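Local coordinates for protein sulfhydryl oxidase 1 (Homo sapiens, PDB 3LLK) that catalyses the oxidation of thiols to disulfides with molecular oxygen as electron acceptor, using a bound FAD and releasing hydrogen peroxide, at residues F126-V131 with A248-S253; A188-W193 with A241-L246; A53-G58 with V131-Q136; D18-L23 with P57-V62. All coordinates share one frame; numbering follows the deposited sequence.

Contact 1 (F126-V131 with A248-S253); sequences FHFLTV and AHFSPS. With FAD (flavin-adenine dinucleotide), chain D.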
# COMPACT_ATOMS: atom_id res chain seq x y z
N PHE A 126 -1.25 -0.56 0.72
CA PHE A 126 -0.85 -0.90 2.09
C PHE A 126 -2.05 -1.08 3.03
O PHE A 126 -2.14 -2.08 3.75
CB PHE A 126 0.09 0.18 2.68
CG PHE A 126 1.50 0.17 2.12
CD1 PHE A 126 1.97 -0.89 1.34
CD2 PHE A 126 2.35 1.24 2.37
CE1 PHE A 126 3.28 -0.88 0.82
CE2 PHE A 126 3.66 1.26 1.86
CZ PHE A 126 4.12 0.20 1.09
N HIS A 127 -2.95 -0.10 3.05
CA HIS A 127 -4.13 -0.18 3.91
C HIS A 127 -4.94 -1.43 3.57
O HIS A 127 -5.41 -2.15 4.45
CB HIS A 127 -5.02 1.06 3.73
CG HIS A 127 -4.46 2.31 4.32
ND1 HIS A 127 -4.25 2.46 5.67
CD2 HIS A 127 -4.02 3.45 3.74
CE1 HIS A 127 -3.71 3.64 5.90
NE2 HIS A 127 -3.56 4.27 4.75
N PHE A 128 -5.08 -1.70 2.28
CA PHE A 128 -5.85 -2.84 1.86
C PHE A 128 -5.24 -4.13 2.38
O PHE A 128 -5.96 -5.01 2.86
CB PHE A 128 -5.99 -2.87 0.34
CG PHE A 128 -7.30 -3.43 -0.13
CD1 PHE A 128 -7.61 -4.77 0.09
CD2 PHE A 128 -8.24 -2.62 -0.76
CE1 PHE A 128 -8.84 -5.30 -0.31
CE2 PHE A 128 -9.47 -3.13 -1.17
CZ PHE A 128 -9.78 -4.47 -0.94
N LEU A 129 -3.91 -4.23 2.30
CA LEU A 129 -3.23 -5.42 2.78
C LEU A 129 -3.48 -5.62 4.28
O LEU A 129 -3.72 -6.74 4.71
CB LEU A 129 -1.71 -5.34 2.50
CG LEU A 129 -1.33 -5.39 1.01
CD1 LEU A 129 0.16 -5.17 0.84
CD2 LEU A 129 -1.75 -6.73 0.41
N THR A 130 -3.42 -4.55 5.07
CA THR A 130 -3.66 -4.69 6.51
C THR A 130 -5.08 -5.15 6.81
O THR A 130 -5.30 -6.00 7.69
CB THR A 130 -3.39 -3.38 7.30
OG1 THR A 130 -4.24 -2.33 6.84
CG2 THR A 130 -1.94 -2.98 7.17
N VAL A 131 -6.04 -4.62 6.06
CA VAL A 131 -7.42 -4.99 6.28
C VAL A 131 -7.68 -6.43 5.86
O VAL A 131 -8.37 -7.16 6.56
CB VAL A 131 -8.39 -4.04 5.55
CG1 VAL A 131 -9.82 -4.59 5.65
CG2 VAL A 131 -8.32 -2.65 6.20
N ALA A 248 -14.82 -1.97 6.00
CA ALA A 248 -15.81 -1.84 4.93
C ALA A 248 -15.21 -1.16 3.71
O ALA A 248 -15.44 -1.58 2.58
CB ALA A 248 -17.01 -1.05 5.43
N HIS A 249 -14.45 -0.09 3.94
CA HIS A 249 -13.85 0.68 2.85
C HIS A 249 -12.81 -0.11 2.05
O HIS A 249 -12.87 -0.17 0.81
CB HIS A 249 -13.22 1.96 3.41
CG HIS A 249 -12.68 2.87 2.36
ND1 HIS A 249 -13.47 3.77 1.67
CD2 HIS A 249 -11.44 2.98 1.83
CE1 HIS A 249 -12.73 4.40 0.77
NE2 HIS A 249 -11.50 3.94 0.85
N PHE A 250 -11.86 -0.71 2.75
CA PHE A 250 -10.82 -1.49 2.08
C PHE A 250 -11.22 -2.96 1.97
O PHE A 250 -10.55 -3.84 2.52
CB PHE A 250 -9.50 -1.36 2.84
CG PHE A 250 -8.96 0.05 2.87
CD1 PHE A 250 -8.42 0.62 1.72
CD2 PHE A 250 -8.98 0.79 4.04
CE1 PHE A 250 -7.91 1.92 1.73
CE2 PHE A 250 -8.47 2.09 4.07
CZ PHE A 250 -7.93 2.65 2.91
N SER A 251 -12.32 -3.22 1.26
CA SER A 251 -12.82 -4.59 1.08
C SER A 251 -13.06 -4.87 -0.41
O SER A 251 -13.34 -3.96 -1.19
CB SER A 251 -14.12 -4.79 1.85
OG SER A 251 -15.18 -4.05 1.25
N PRO A 252 -12.96 -6.14 -0.81
CA PRO A 252 -13.17 -6.53 -2.21
C PRO A 252 -14.48 -6.02 -2.81
O PRO A 252 -14.52 -5.67 -3.98
CB PRO A 252 -13.09 -8.05 -2.16
CG PRO A 252 -12.12 -8.30 -1.03
CD PRO A 252 -12.57 -7.31 0.01
N SER A 253 -15.53 -5.97 -2.00
CA SER A 253 -16.83 -5.51 -2.50
C SER A 253 -16.84 -4.02 -2.81
O SER A 253 -17.67 -3.56 -3.60
CB SER A 253 -17.95 -5.83 -1.49
OG SER A 253 -17.77 -5.14 -0.27
PA FAD D . -2.67 9.94 -0.09
O1A FAD D . -1.71 9.31 -1.04
O2A FAD D . -2.26 10.49 1.23
O5B FAD D . -3.89 8.99 0.18
C5B FAD D . -4.33 7.94 -0.68
C4B FAD D . -5.81 7.90 -0.39
O4B FAD D . -5.95 6.98 0.72
C3B FAD D . -6.79 9.08 -0.27
O3B FAD D . -7.26 9.64 -1.50
C2B FAD D . -7.79 8.49 0.62
O2B FAD D . -8.82 7.80 -0.01
C1B FAD D . -7.03 7.49 1.51
N9A FAD D . -6.53 7.92 2.78
C8A FAD D . -6.13 9.18 3.29
N7A FAD D . -5.76 9.21 4.52
C5A FAD D . -5.92 7.88 4.90
C6A FAD D . -5.72 7.28 6.16
N6A FAD D . -5.34 7.95 7.25
N1A FAD D . -5.97 5.93 6.32
C2A FAD D . -6.47 5.14 5.33
N3A FAD D . -6.68 5.74 4.07
C4A FAD D . -6.38 7.13 3.92
N1 FAD D . 5.20 12.95 0.83
C2 FAD D . 5.89 14.08 1.22
O2 FAD D . 5.80 15.07 0.47
N3 FAD D . 6.56 13.87 2.42
C4 FAD D . 6.60 12.71 3.22
O4 FAD D . 7.30 12.68 4.28
C4X FAD D . 5.87 11.63 2.75
N5 FAD D . 5.93 10.37 3.42
C5X FAD D . 5.31 9.18 2.94
C6 FAD D . 5.53 7.98 3.64
C7 FAD D . 4.89 6.80 3.16
C7M FAD D . 5.18 5.54 3.96
C8 FAD D . 4.04 6.83 2.01
C8M FAD D . 3.24 5.71 1.38
C9 FAD D . 3.87 8.03 1.33
C9A FAD D . 4.50 9.25 1.69
N10 FAD D . 4.46 10.63 1.14
C10 FAD D . 5.15 11.75 1.52
C1' FAD D . 3.47 10.85 0.14
C2' FAD D . 2.10 11.30 0.56
O2' FAD D . 1.71 10.64 1.79
C3' FAD D . 0.97 11.14 -0.41
O3' FAD D . 0.89 9.79 -0.85
C4' FAD D . 0.85 12.09 -1.59
O4' FAD D . 1.15 13.46 -1.19
C5' FAD D . -0.39 12.04 -2.39
O5' FAD D . -1.45 12.48 -1.53
P FAD D . -2.96 12.26 -1.81
O1P FAD D . -3.56 13.51 -1.36
O2P FAD D . -3.25 11.88 -3.22
O3P FAD D . -3.49 11.06 -0.88

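Contact 2 (A188-W193 with A241-L246); sequences AVLWLW and ATLNFL. With FAD (flavin-adenine dinucleotide), chain D.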
# COMPACT_ATOMS: atom_id res chain seq x y z
N ALA A 188 -2.93 -3.36 13.81
CA ALA A 188 -2.08 -3.02 12.68
C ALA A 188 -2.85 -2.14 11.70
O ALA A 188 -2.30 -1.20 11.13
CB ALA A 188 -1.59 -4.29 11.98
N VAL A 189 -4.13 -2.45 11.52
CA VAL A 189 -4.97 -1.66 10.63
C VAL A 189 -5.06 -0.22 11.14
O VAL A 189 -4.89 0.73 10.38
CB VAL A 189 -6.40 -2.24 10.54
CG1 VAL A 189 -7.35 -1.19 9.94
CG2 VAL A 189 -6.39 -3.49 9.67
N LEU A 190 -5.32 -0.08 12.44
CA LEU A 190 -5.45 1.23 13.06
C LEU A 190 -4.12 1.96 13.12
O LEU A 190 -4.07 3.18 13.03
CB LEU A 190 -6.02 1.09 14.47
CG LEU A 190 -7.47 0.63 14.58
CD1 LEU A 190 -7.83 0.37 16.03
CD2 LEU A 190 -8.39 1.70 13.98
N TRP A 191 -3.04 1.21 13.29
CA TRP A 191 -1.72 1.82 13.35
C TRP A 191 -1.37 2.52 12.04
O TRP A 191 -0.85 3.64 12.04
CB TRP A 191 -0.62 0.79 13.65
CG TRP A 191 0.72 1.45 13.81
CD1 TRP A 191 1.24 1.96 14.97
CD2 TRP A 191 1.65 1.79 12.77
NE1 TRP A 191 2.43 2.60 14.72
CE2 TRP A 191 2.71 2.51 13.38
CE3 TRP A 191 1.70 1.55 11.39
CZ2 TRP A 191 3.79 3.00 12.66
CZ3 TRP A 191 2.78 2.05 10.67
CH2 TRP A 191 3.82 2.76 11.30
N LEU A 192 -1.63 1.84 10.93
CA LEU A 192 -1.32 2.40 9.62
C LEU A 192 -2.23 3.59 9.33
O LEU A 192 -1.81 4.60 8.77
CB LEU A 192 -1.51 1.35 8.52
CG LEU A 192 -0.94 1.71 7.14
CD1 LEU A 192 0.54 1.99 7.25
CD2 LEU A 192 -1.22 0.57 6.17
N TRP A 193 -3.49 3.45 9.73
CA TRP A 193 -4.48 4.50 9.54
C TRP A 193 -4.08 5.79 10.25
O TRP A 193 -4.03 6.85 9.63
CB TRP A 193 -5.84 4.02 10.07
CG TRP A 193 -6.80 5.13 10.40
CD1 TRP A 193 -7.48 5.92 9.52
CD2 TRP A 193 -7.17 5.58 11.71
NE1 TRP A 193 -8.26 6.82 10.20
CE2 TRP A 193 -8.08 6.64 11.54
CE3 TRP A 193 -6.81 5.18 13.01
CZ2 TRP A 193 -8.65 7.32 12.63
CZ3 TRP A 193 -7.38 5.86 14.09
CH2 TRP A 193 -8.29 6.91 13.89
N ALA A 241 -15.84 2.51 15.64
CA ALA A 241 -16.55 2.85 14.41
C ALA A 241 -15.55 2.97 13.26
O ALA A 241 -15.81 2.49 12.15
CB ALA A 241 -17.31 4.18 14.60
N THR A 242 -14.42 3.61 13.53
CA THR A 242 -13.36 3.80 12.53
C THR A 242 -12.85 2.45 12.02
O THR A 242 -12.68 2.25 10.82
CB THR A 242 -12.20 4.63 13.14
OG1 THR A 242 -12.69 5.93 13.51
CG2 THR A 242 -11.04 4.80 12.14
N LEU A 243 -12.62 1.51 12.94
CA LEU A 243 -12.15 0.18 12.53
C LEU A 243 -13.14 -0.47 11.57
O LEU A 243 -12.75 -1.03 10.55
CB LEU A 243 -11.94 -0.72 13.76
CG LEU A 243 -11.44 -2.14 13.46
CD1 LEU A 243 -10.07 -2.07 12.75
CD2 LEU A 243 -11.34 -2.93 14.76
N ASN A 244 -14.43 -0.39 11.90
CA ASN A 244 -15.46 -0.97 11.05
C ASN A 244 -15.49 -0.27 9.70
O ASN A 244 -15.59 -0.93 8.66
CB ASN A 244 -16.84 -0.85 11.71
CG ASN A 244 -16.99 -1.75 12.92
OD1 ASN A 244 -16.65 -2.93 12.87
ND2 ASN A 244 -17.50 -1.20 14.01
N PHE A 245 -15.41 1.05 9.69
CA PHE A 245 -15.42 1.75 8.42
C PHE A 245 -14.23 1.29 7.58
O PHE A 245 -14.36 1.03 6.39
CB PHE A 245 -15.34 3.27 8.60
CG PHE A 245 -15.08 4.02 7.32
CD1 PHE A 245 -16.11 4.22 6.40
CD2 PHE A 245 -13.80 4.47 7.00
CE1 PHE A 245 -15.86 4.85 5.17
CE2 PHE A 245 -13.54 5.09 5.79
CZ PHE A 245 -14.58 5.29 4.87
N LEU A 246 -13.07 1.18 8.21
CA LEU A 246 -11.87 0.75 7.48
C LEU A 246 -12.08 -0.64 6.85
O LEU A 246 -11.77 -0.85 5.67
CB LEU A 246 -10.66 0.76 8.42
CG LEU A 246 -10.18 2.15 8.89
CD1 LEU A 246 -9.22 1.98 10.05
CD2 LEU A 246 -9.50 2.91 7.75
PA FAD D . -2.67 9.94 -0.09
O1A FAD D . -1.71 9.31 -1.04
O2A FAD D . -2.26 10.49 1.23
O5B FAD D . -3.89 8.99 0.18
C5B FAD D . -4.33 7.94 -0.68
C4B FAD D . -5.81 7.90 -0.39
O4B FAD D . -5.95 6.98 0.72
C3B FAD D . -6.79 9.08 -0.27
O3B FAD D . -7.26 9.64 -1.50
C2B FAD D . -7.79 8.49 0.62
O2B FAD D . -8.82 7.80 -0.01
C1B FAD D . -7.03 7.49 1.51
N9A FAD D . -6.53 7.92 2.78
C8A FAD D . -6.13 9.18 3.29
N7A FAD D . -5.76 9.21 4.52
C5A FAD D . -5.92 7.88 4.90
C6A FAD D . -5.72 7.28 6.16
N6A FAD D . -5.34 7.95 7.25
N1A FAD D . -5.97 5.93 6.32
C2A FAD D . -6.47 5.14 5.33
N3A FAD D . -6.68 5.74 4.07
C4A FAD D . -6.38 7.13 3.92
N1 FAD D . 5.20 12.95 0.83
C2 FAD D . 5.89 14.08 1.22
O2 FAD D . 5.80 15.07 0.47
N3 FAD D . 6.56 13.87 2.42
C4 FAD D . 6.60 12.71 3.22
O4 FAD D . 7.30 12.68 4.28
C4X FAD D . 5.87 11.63 2.75
N5 FAD D . 5.93 10.37 3.42
C5X FAD D . 5.31 9.18 2.94
C6 FAD D . 5.53 7.98 3.64
C7 FAD D . 4.89 6.80 3.16
C7M FAD D . 5.18 5.54 3.96
C8 FAD D . 4.04 6.83 2.01
C8M FAD D . 3.24 5.71 1.38
C9 FAD D . 3.87 8.03 1.33
C9A FAD D . 4.50 9.25 1.69
N10 FAD D . 4.46 10.63 1.14
C10 FAD D . 5.15 11.75 1.52
C1' FAD D . 3.47 10.85 0.14
C2' FAD D . 2.10 11.30 0.56
O2' FAD D . 1.71 10.64 1.79
C3' FAD D . 0.97 11.14 -0.41
O3' FAD D . 0.89 9.79 -0.85
C4' FAD D . 0.85 12.09 -1.59
O4' FAD D . 1.15 13.46 -1.19
C5' FAD D . -0.39 12.04 -2.39
O5' FAD D . -1.45 12.48 -1.53
P FAD D . -2.96 12.26 -1.81
O1P FAD D . -3.56 13.51 -1.36
O2P FAD D . -3.25 11.88 -3.22
O3P FAD D . -3.49 11.06 -0.88

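Contact 3 (A53-G58 with V131-Q136); sequences AKYFPG and VQAARQ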
# COMPACT_ATOMS: atom_id res chain seq x y z
N ALA A 53 0.92 -12.14 -2.69
CA ALA A 53 0.37 -13.40 -3.18
C ALA A 53 -0.80 -13.87 -2.32
O ALA A 53 -1.76 -14.45 -2.82
CB ALA A 53 1.46 -14.47 -3.23
N LYS A 54 -0.72 -13.61 -1.02
CA LYS A 54 -1.78 -14.05 -0.12
C LYS A 54 -2.91 -13.05 0.14
O LYS A 54 -4.07 -13.44 0.22
CB LYS A 54 -1.18 -14.47 1.22
CG LYS A 54 -2.21 -14.96 2.22
CD LYS A 54 -1.55 -15.48 3.48
CE LYS A 54 -2.58 -16.12 4.39
NZ LYS A 54 -1.94 -16.70 5.61
N TYR A 55 -2.57 -11.77 0.27
CA TYR A 55 -3.58 -10.76 0.60
C TYR A 55 -4.05 -9.77 -0.47
O TYR A 55 -5.06 -9.11 -0.28
CB TYR A 55 -3.11 -9.99 1.83
CG TYR A 55 -2.98 -10.86 3.06
CD1 TYR A 55 -4.09 -11.55 3.58
CD2 TYR A 55 -1.75 -11.01 3.71
CE1 TYR A 55 -3.97 -12.36 4.71
CE2 TYR A 55 -1.63 -11.81 4.84
CZ TYR A 55 -2.74 -12.48 5.33
OH TYR A 55 -2.62 -13.26 6.46
N PHE A 56 -3.33 -9.65 -1.58
CA PHE A 56 -3.78 -8.72 -2.61
C PHE A 56 -5.13 -9.22 -3.13
O PHE A 56 -5.27 -10.39 -3.45
CB PHE A 56 -2.78 -8.64 -3.76
CG PHE A 56 -3.15 -7.63 -4.81
CD1 PHE A 56 -3.90 -8.00 -5.92
CD2 PHE A 56 -2.76 -6.30 -4.67
CE1 PHE A 56 -4.26 -7.05 -6.89
CE2 PHE A 56 -3.11 -5.33 -5.64
CZ PHE A 56 -3.87 -5.71 -6.75
N PRO A 57 -6.13 -8.32 -3.21
CA PRO A 57 -7.48 -8.68 -3.68
C PRO A 57 -7.56 -8.76 -5.21
O PRO A 57 -8.39 -8.11 -5.83
CB PRO A 57 -8.34 -7.54 -3.13
CG PRO A 57 -7.42 -6.35 -3.32
CD PRO A 57 -6.05 -6.88 -2.87
N GLY A 58 -6.71 -9.59 -5.80
CA GLY A 58 -6.66 -9.67 -7.24
C GLY A 58 -7.64 -10.58 -7.97
O GLY A 58 -8.19 -11.52 -7.41
N VAL A 131 -6.04 -4.62 6.06
CA VAL A 131 -7.42 -4.99 6.28
C VAL A 131 -7.68 -6.43 5.86
O VAL A 131 -8.37 -7.16 6.56
CB VAL A 131 -8.39 -4.04 5.55
CG1 VAL A 131 -9.82 -4.59 5.65
CG2 VAL A 131 -8.32 -2.65 6.20
N GLN A 132 -7.14 -6.84 4.72
CA GLN A 132 -7.32 -8.21 4.26
C GLN A 132 -6.82 -9.17 5.35
O GLN A 132 -7.43 -10.19 5.63
CB GLN A 132 -6.53 -8.46 2.98
CG GLN A 132 -7.09 -7.80 1.74
CD GLN A 132 -8.20 -8.62 1.10
OE1 GLN A 132 -9.35 -8.58 1.54
NE2 GLN A 132 -7.86 -9.37 0.06
N ALA A 133 -5.69 -8.82 5.96
CA ALA A 133 -5.08 -9.65 7.01
C ALA A 133 -5.90 -9.67 8.29
O ALA A 133 -5.77 -10.60 9.09
CB ALA A 133 -3.67 -9.15 7.32
N ALA A 134 -6.74 -8.66 8.48
CA ALA A 134 -7.56 -8.55 9.67
C ALA A 134 -8.91 -9.22 9.50
O ALA A 134 -9.62 -9.46 10.47
CB ALA A 134 -7.74 -7.09 10.06
N ARG A 135 -9.29 -9.50 8.25
CA ARG A 135 -10.55 -10.17 7.98
C ARG A 135 -10.19 -11.64 7.94
O ARG A 135 -10.56 -12.36 7.01
CB ARG A 135 -11.13 -9.72 6.64
CG ARG A 135 -12.18 -8.62 6.76
CD ARG A 135 -12.52 -8.02 5.41
NE ARG A 135 -11.34 -7.41 4.79
CZ ARG A 135 -11.33 -6.87 3.58
NH1 ARG A 135 -12.44 -6.85 2.86
NH2 ARG A 135 -10.21 -6.34 3.09
N GLN A 136 -9.46 -12.06 8.96
CA GLN A 136 -8.99 -13.43 9.08
C GLN A 136 -9.23 -13.98 10.49
O GLN A 136 -9.89 -13.35 11.31
CB GLN A 136 -7.50 -13.47 8.73
CG GLN A 136 -6.88 -14.85 8.68
CD GLN A 136 -5.41 -14.79 8.29
OE1 GLN A 136 -5.05 -14.21 7.26
NE2 GLN A 136 -4.55 -15.38 9.11

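Contact 4 (D18-L23 with P57-V62); sequences DLESAL and PGRPLV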
# COMPACT_ATOMS: atom_id res chain seq x y z
N ASP A 18 -6.07 1.43 -9.82
CA ASP A 18 -5.05 2.01 -8.96
C ASP A 18 -4.22 0.90 -8.32
O ASP A 18 -3.00 1.00 -8.24
CB ASP A 18 -5.68 2.88 -7.85
CG ASP A 18 -6.37 4.13 -8.39
OD1 ASP A 18 -5.72 4.95 -9.09
OD2 ASP A 18 -7.58 4.30 -8.09
N LEU A 19 -4.88 -0.17 -7.88
CA LEU A 19 -4.17 -1.27 -7.24
C LEU A 19 -3.23 -2.01 -8.20
O LEU A 19 -2.08 -2.28 -7.85
CB LEU A 19 -5.17 -2.25 -6.60
CG LEU A 19 -6.03 -1.67 -5.46
CD1 LEU A 19 -7.13 -2.66 -5.08
CD2 LEU A 19 -5.15 -1.36 -4.25
N GLU A 20 -3.72 -2.35 -9.39
CA GLU A 20 -2.88 -3.06 -10.36
C GLU A 20 -1.74 -2.17 -10.87
O GLU A 20 -0.65 -2.67 -11.16
CB GLU A 20 -3.73 -3.56 -11.53
CG GLU A 20 -4.86 -4.48 -11.11
CD GLU A 20 -5.56 -5.17 -12.27
OE1 GLU A 20 -5.64 -4.58 -13.37
OE2 GLU A 20 -6.04 -6.30 -12.08
N SER A 21 -1.98 -0.87 -10.97
CA SER A 21 -0.94 0.05 -11.42
C SER A 21 0.15 0.12 -10.36
O SER A 21 1.33 0.20 -10.68
CB SER A 21 -1.51 1.45 -11.67
OG SER A 21 -2.31 1.49 -12.84
N ALA A 22 -0.26 0.08 -9.09
CA ALA A 22 0.69 0.10 -7.99
C ALA A 22 1.61 -1.13 -8.14
O ALA A 22 2.83 -1.00 -8.10
CB ALA A 22 -0.04 0.06 -6.63
N LEU A 23 1.01 -2.30 -8.31
CA LEU A 23 1.81 -3.52 -8.50
C LEU A 23 2.77 -3.37 -9.68
O LEU A 23 3.95 -3.72 -9.59
CB LEU A 23 0.90 -4.73 -8.77
CG LEU A 23 -0.02 -5.24 -7.64
CD1 LEU A 23 -0.71 -6.51 -8.11
CD2 LEU A 23 0.80 -5.52 -6.39
N PRO A 57 -6.13 -8.32 -3.21
CA PRO A 57 -7.48 -8.68 -3.68
C PRO A 57 -7.56 -8.76 -5.21
O PRO A 57 -8.39 -8.11 -5.83
CB PRO A 57 -8.34 -7.54 -3.13
CG PRO A 57 -7.42 -6.35 -3.32
CD PRO A 57 -6.05 -6.88 -2.87
N GLY A 58 -6.71 -9.59 -5.80
CA GLY A 58 -6.66 -9.67 -7.24
C GLY A 58 -7.64 -10.58 -7.97
O GLY A 58 -8.19 -11.52 -7.41
N ARG A 59 -7.84 -10.26 -9.25
CA ARG A 59 -8.70 -11.06 -10.10
C ARG A 59 -7.89 -12.34 -10.30
O ARG A 59 -6.69 -12.36 -10.03
CB ARG A 59 -8.94 -10.38 -11.44
CG ARG A 59 -9.51 -8.98 -11.35
CD ARG A 59 -8.47 -7.94 -11.72
NE ARG A 59 -8.48 -7.57 -13.14
CZ ARG A 59 -8.21 -8.40 -14.15
NH1 ARG A 59 -7.88 -9.66 -13.92
NH2 ARG A 59 -8.25 -7.95 -15.40
N PRO A 60 -8.53 -13.41 -10.80
CA PRO A 60 -7.86 -14.69 -11.04
C PRO A 60 -6.52 -14.63 -11.78
O PRO A 60 -5.55 -15.23 -11.33
CB PRO A 60 -8.92 -15.50 -11.79
CG PRO A 60 -9.72 -14.44 -12.50
CD PRO A 60 -9.88 -13.41 -11.41
N LEU A 61 -6.47 -13.93 -12.90
CA LEU A 61 -5.21 -13.85 -13.64
C LEU A 61 -4.10 -13.17 -12.82
O LEU A 61 -2.95 -13.60 -12.84
CB LEU A 61 -5.40 -13.08 -14.95
CG LEU A 61 -5.83 -13.86 -16.19
CD1 LEU A 61 -6.05 -12.89 -17.34
CD2 LEU A 61 -4.76 -14.89 -16.54
N VAL A 62 -4.46 -12.11 -12.09
CA VAL A 62 -3.50 -11.38 -11.28
C VAL A 62 -3.04 -12.20 -10.07
O VAL A 62 -1.86 -12.22 -9.74
CB VAL A 62 -4.08 -10.02 -10.82
CG1 VAL A 62 -3.14 -9.34 -9.81
CG2 VAL A 62 -4.28 -9.11 -12.02
O HOH W 1 -6.52 -7.40 -9.45
O HOH W 2 -8.29 -4.83 -13.93

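Contact 1 (F126-V131 with A248-S253)
Both faces of the F250 ring are covered: CB of H127 lies over one, 3.5 Å from the ring centroid, and CD2 of H249 over the centre of the other. At the edge, in the ring plane, F250 CZ meets N3A of the FAD adenine at 3.5 Å. The imidazole of H127 runs nearly parallel to F250 (planes 20° apart) but is slid aside, and its own face receives the adenine, with C2A over the ring centre and 3.1 Å from NE2. CG of H127 is anti to the carbonyl carbon (chi1 -72°), which sets it 3.6 Å from that same C2A. The F128 ring presents a face to the F250 backbone; CE2 is 3.6 Å from F250 C, while P252 N lies at the ring edge. V131 crosses F250 at about a right angle, with CG1 3.3 Å from its O and CG2 3.8 Å from its CB. F250 is the first residue beyond helix 239-249 and the centre of an inverse gamma turn. No hydrogen bond joins the segments. H127 NE2 is instead engaged by H196 ND1; the two segments thus meet the adenine by aromatic and apolar contact, while H196 also bonds FAD directly.

Contact 2 (A188-W193 with A241-L246)
CG2 of T242 sits over the six-membered ring of W193, 3.7 Å from its centroid and 20° off the normal, offset toward the rim where CZ2 and CE2 lie. This CH-pi contact is matched by a methyl, CD1 of L246, that reaches several partners: V189 CG1 at 3.7 Å, W193 CB at 3.9 Å and L190 CD2 at 4.0 Å. The side chains of V189 and L246 slide past each other in opposite directions, whereas L243 crosses V189 at about a right angle and brings its CD1 4.0 Å from V189 CG1. In T242, CG2 is anti to the backbone N and OG1 anti to the carbonyl carbon (chi1 -62°), an orientation that gives the methyl to the indole and OG1 to D238 O. W193 is held further by the bond of NE1 to W218 O and an edge-to-face meeting with W237. Its backbone O accepts from N6A of FAD at 2.9 Å, tying this apolar interface to the adenine pocket. The two helical segments cross almost perpendicularly, their axes 10.4 Å apart at closest approach. Helix 118-134 packs T130 against V189 and F126 and H127 against L192, while helix 165-179 meets W191 and L192.

Contact 3 (A53-G58 with V131-Q136)
Y55 and Q132 join the end of helix 39-55 to the last turns of helix 118-134; the chain leaves helix 39-55 at F56 and then makes an inverse gamma turn centred on P57. The segments fall in the two sulfhydryl oxidase family regions of the chain, consistent with a seam of the pseudo-dimer of functional and degenerate domains. The main polar link runs from Q132 NE2 to the backbone O of Y55, 2.8 Å long with an N-H...O angle of 160°. The acceptor lies in the amide plane of Q132, while the donor is tilted out of the Y55 carbonyl plane. A bend in the glutamine chain at chi2 (-83°) places CD near this carbonyl, and the amide nitrogen also comes 3.7 Å from P57 CB. Two residues earlier, A53 O accepts from NE2 of Q63. At the far end of the tyrosine, OH donates to Q136 OE1 at 2.7 Å, on a lone pair in the carbonyl plane, with ring and amide nearly coplanar. Q136 is poorly ordered, however, so this bond may be a less constant tie. R135 NE gives V131 O a weak bond within its own segment. Between the polar ends, the Y55 ring is sandwiched: A133 CB covers one face, 4.0 Å from CZ, and K54 CG lies over the centre of the other.

Contact 4 (D18-L23 with P57-V62)
E20 faces R59 across the gap between helix 16-30 and the start of helix 60-75, where R59 occupies the N-cap position. Both helices lie in the N-terminal FAD-dependent sulfhydryl oxidase family region, probably the degenerate half of the pseudo-dimer. The two side chains cross at about a right angle, and their carboxylate and guanidinium planes are turned 44° apart. OE2 of E20 stands 2.9 Å from R59 NE but well out of the guanidinium plane; the pair is a salt bridge of charges alone, with no N-H directed at the oxygen. E20 extends straight beyond CG, whereas R59 is bent twice: chi2 (108°) places CD 3.0 Å from E20 OE2, and chi3 (92°) carries NE close to the same oxygen. That oxygen also touches a methyl, CG2 of V62 at 3.3 Å. R59 also meets a crystal neighbour, which may influence its bent shape.

Apolar pairs lie beside the charged one. L23 and V62 reach toward each other tip to tip, with L23 CD1 4.1 Å from V62 CG1. L19 crosses the ring of P57 at about a right angle, its CD1 approaching CG of the proline. F56 packs against both L19 and L23, and I255 of strand 255-256 touches L19 and P57, so the interface belongs to a larger apolar cluster. Two waters link the charged residues. One donates to E20 OE1 at 2.7 Å and accepts from R59 NE; the other donates to OE2 at 2.9 Å and accepts from the backbone N of R59 at 3.2 Å.

Overall arrangement
Helix 118-134 is the common element of contacts 1 and 3, whose centres lie about 8 Å apart and which share V131. Contact 1 joins this helix to the end of helix 239-249, which contact 2, about 10 Å away between centres, packs against helix 185-203; both touch FAD. Contacts 3 and 4 share P57 and G58 at the turn between helices 39-55 and 60-75. Along the chain contact 4 closes before contacts 1 and 2 open, contact 2 is nested within the loop of contact 1, and contacts 1 and 3 interlace. Contact 4 lies within the N-terminal family region, and contact 3 joins that region to the Erv1/Alr region that holds FAD residues, consistent with the pseudo-dimer.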